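PDB 4LHP: FG41 Malonate Semialdehyde Decarboxylase from Coryneform bacterium, which belongs to the tautomerase superfamily and assembles as a trimer of subunits built from beta-alpha-beta units. Local coordinates for residues I3-T8 and A18-V23. Sequence-based numbering, arbitrary orientation.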
loop_
_atom_site.group_PDB
_atom_site.type_symbol
_atom_site.label_atom_id
_atom_site.label_comp_id
_atom_site.label_asym_id
_atom_site.label_seq_id
_atom_site.Cartn_x
_atom_site.Cartn_y
_atom_site.Cartn_z
ATOM N N ILE A 3 5.042 -5.724 5.890
ATOM C CA ILE A 3 6.080 -5.041 5.128
ATOM C C ILE A 3 5.883 -5.245 3.630
ATOM O O ILE A 3 5.923 -6.372 3.141
ATOM C CB ILE A 3 7.481 -5.573 5.484
ATOM C CG1 ILE A 3 7.627 -5.762 6.998
ATOM C CG2 ILE A 3 8.556 -4.645 4.938
ATOM C CD1 ILE A 3 7.397 -4.506 7.806
ATOM N N ARG A 4 5.671 -4.154 2.902
ATOM C CA ARG A 4 5.667 -4.215 1.446
ATOM C C ARG A 4 7.045 -3.835 0.921
ATOM O O ARG A 4 7.466 -2.683 1.033
ATOM C CB ARG A 4 4.608 -3.281 0.854
ATOM C CG ARG A 4 3.198 -3.574 1.325
ATOM C CD ARG A 4 2.160 -2.832 0.499
ATOM N NE ARG A 4 0.807 -3.302 0.789
ATOM C CZ ARG A 4 0.163 -4.238 0.094
ATOM N NH1 ARG A 4 0.728 -4.816 -0.955
ATOM N NH2 ARG A 4 -1.061 -4.604 0.440
ATOM N N ILE A 5 7.750 -4.808 0.356
ATOM C CA ILE A 5 9.070 -4.562 -0.211
ATOM C C ILE A 5 9.002 -4.564 -1.731
ATOM O O ILE A 5 8.790 -5.607 -2.350
ATOM C CB ILE A 5 10.087 -5.625 0.231
ATOM C CG1 ILE A 5 10.091 -5.753 1.754
ATOM C CG2 ILE A 5 11.478 -5.271 -0.289
ATOM C CD1 ILE A 5 10.929 -6.903 2.268
ATOM N N ASP A 6 9.175 -3.390 -2.327
ATOM C CA ASP A 6 9.206 -3.269 -3.778
ATOM C C ASP A 6 10.628 -2.993 -4.251
ATOM O O ASP A 6 11.239 -1.991 -3.878
ATOM C CB ASP A 6 8.265 -2.159 -4.250
ATOM C CG ASP A 6 6.799 -2.538 -4.115
ATOM O OD1 ASP A 6 6.188 -2.928 -5.132
ATOM O OD2 ASP A 6 6.259 -2.448 -2.993
ATOM N N LEU A 7 11.147 -3.896 -5.074
ATOM C CA LEU A 7 12.504 -3.781 -5.583
ATOM C C LEU A 7 12.499 -4.110 -7.072
ATOM O O LEU A 7 11.441 -4.097 -7.700
ATOM C CB LEU A 7 13.447 -4.689 -4.789
ATOM C CG LEU A 7 12.885 -6.049 -4.374
ATOM C CD1 LEU A 7 12.546 -6.886 -5.592
ATOM C CD2 LEU A 7 13.867 -6.779 -3.472
ATOM N N THR A 8 13.664 -4.396 -7.642
ATOM C CA THR A 8 13.769 -4.543 -9.088
ATOM C C THR A 8 14.218 -5.936 -9.528
ATOM O O THR A 8 14.928 -6.633 -8.804
ATOM C CB THR A 8 14.722 -3.494 -9.663
ATOM O OG1 THR A 8 15.988 -3.583 -8.999
ATOM C CG2 THR A 8 14.147 -2.101 -9.458
ATOM N N ALA A 18 17.032 -12.639 0.600
ATOM C CA ALA A 18 18.002 -12.197 1.598
ATOM C C ALA A 18 17.676 -10.784 2.080
ATOM O O ALA A 18 17.689 -10.510 3.281
ATOM C CB ALA A 18 19.411 -12.255 1.032
ATOM N N ILE A 19 17.389 -9.886 1.141
ATOM C CA ILE A 19 16.911 -8.552 1.488
ATOM C C ILE A 19 15.758 -8.671 2.481
ATOM O O ILE A 19 15.747 -8.008 3.517
ATOM C CB ILE A 19 16.430 -7.773 0.239
ATOM C CG1 ILE A 19 17.620 -7.381 -0.642
ATOM C CG2 ILE A 19 15.660 -6.524 0.648
ATOM C CD1 ILE A 19 17.223 -6.797 -1.983
ATOM N N ALA A 20 14.797 -9.534 2.162
ATOM C CA ALA A 20 13.618 -9.715 3.001
ATOM C C ALA A 20 13.999 -10.252 4.377
ATOM O O ALA A 20 13.434 -9.841 5.391
ATOM C CB ALA A 20 12.630 -10.649 2.318
ATOM N N ASP A 21 14.963 -11.166 4.408
ATOM C CA ASP A 21 15.426 -11.746 5.664
ATOM C C ASP A 21 16.056 -10.678 6.550
ATOM O O ASP A 21 15.843 -10.654 7.761
ATOM C CB ASP A 21 16.442 -12.857 5.399
ATOM C CG ASP A 21 15.806 -14.111 4.831
ATOM O OD1 ASP A 21 14.651 -14.418 5.190
ATOM O OD2 ASP A 21 16.468 -14.797 4.027
ATOM N N ALA A 22 16.829 -9.792 5.934
ATOM C CA ALA A 22 17.562 -8.773 6.671
ATOM C C ALA A 22 16.617 -7.741 7.273
ATOM O O ALA A 22 16.828 -7.271 8.392
ATOM C CB ALA A 22 18.573 -8.099 5.762
ATOM N N VAL A 23 15.578 -7.381 6.530
ATOM C CA VAL A 23 14.620 -6.399 7.017
ATOM C C VAL A 23 13.854 -6.971 8.204
ATOM O O VAL A 23 13.679 -6.295 9.216
ATOM C CB VAL A 23 13.647 -5.948 5.914
ATOM C CG1 VAL A 23 12.578 -5.030 6.489
ATOM C CG2 VAL A 23 14.407 -5.238 4.804
#
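The strand I3-T8 and the helix segment A18-V23 give a worked example of how a beta-alpha-beta unit closes its helix onto its own sheet, here through aliphatic carbon alone. The odd-numbered residues of the strand face the helix, while R4 and D6 point to the other side of the sheet. Near the start of the strand, I3 lends its CG2 branch, which lies 4.3 Å from V23 CG1, a loose methyl-to-methyl touch. I5 does the central work with both branches. Its CG1 is anti to the carbonyl carbon, and an extended chi2 of 172° carries CD1 out to the helix backbone, 4.0 Å from A20 CA and also close to A20 CB. Because A20 ends at its methyl, the isoleucine tip can settle directly against the helix main chain, where the two CA traces come within 7.6 Å between I5 and A20. The other branch of I5, CG2, faces the CG2 of I19 at 4.5 Å. L7 then meets I19 tip to tip, CD2 to CD1 at 3.7 Å, the closest approach of the contact. The leucine CG sits wedged between the backbone N and the carbonyl carbon (chi1 38°), whereas I19 reaches back with an extended chain. The axes of segments A18-V23 and I3-T8 run roughly antiparallel, at 145°, and approach to 10.4 Å, as expected when the chain doubles back before the parallel strand 39-45. On the opposite face, R4 pairs with D6 of the second subunit and D6 with R4 of the third, both as salt bridges, so one strand serves both the hydrophobic core and the trimer interface. Strand 2-8 lies between strands 39-45 and 66-73, with helix 13-31 packed over its I3, I5 and L7 face.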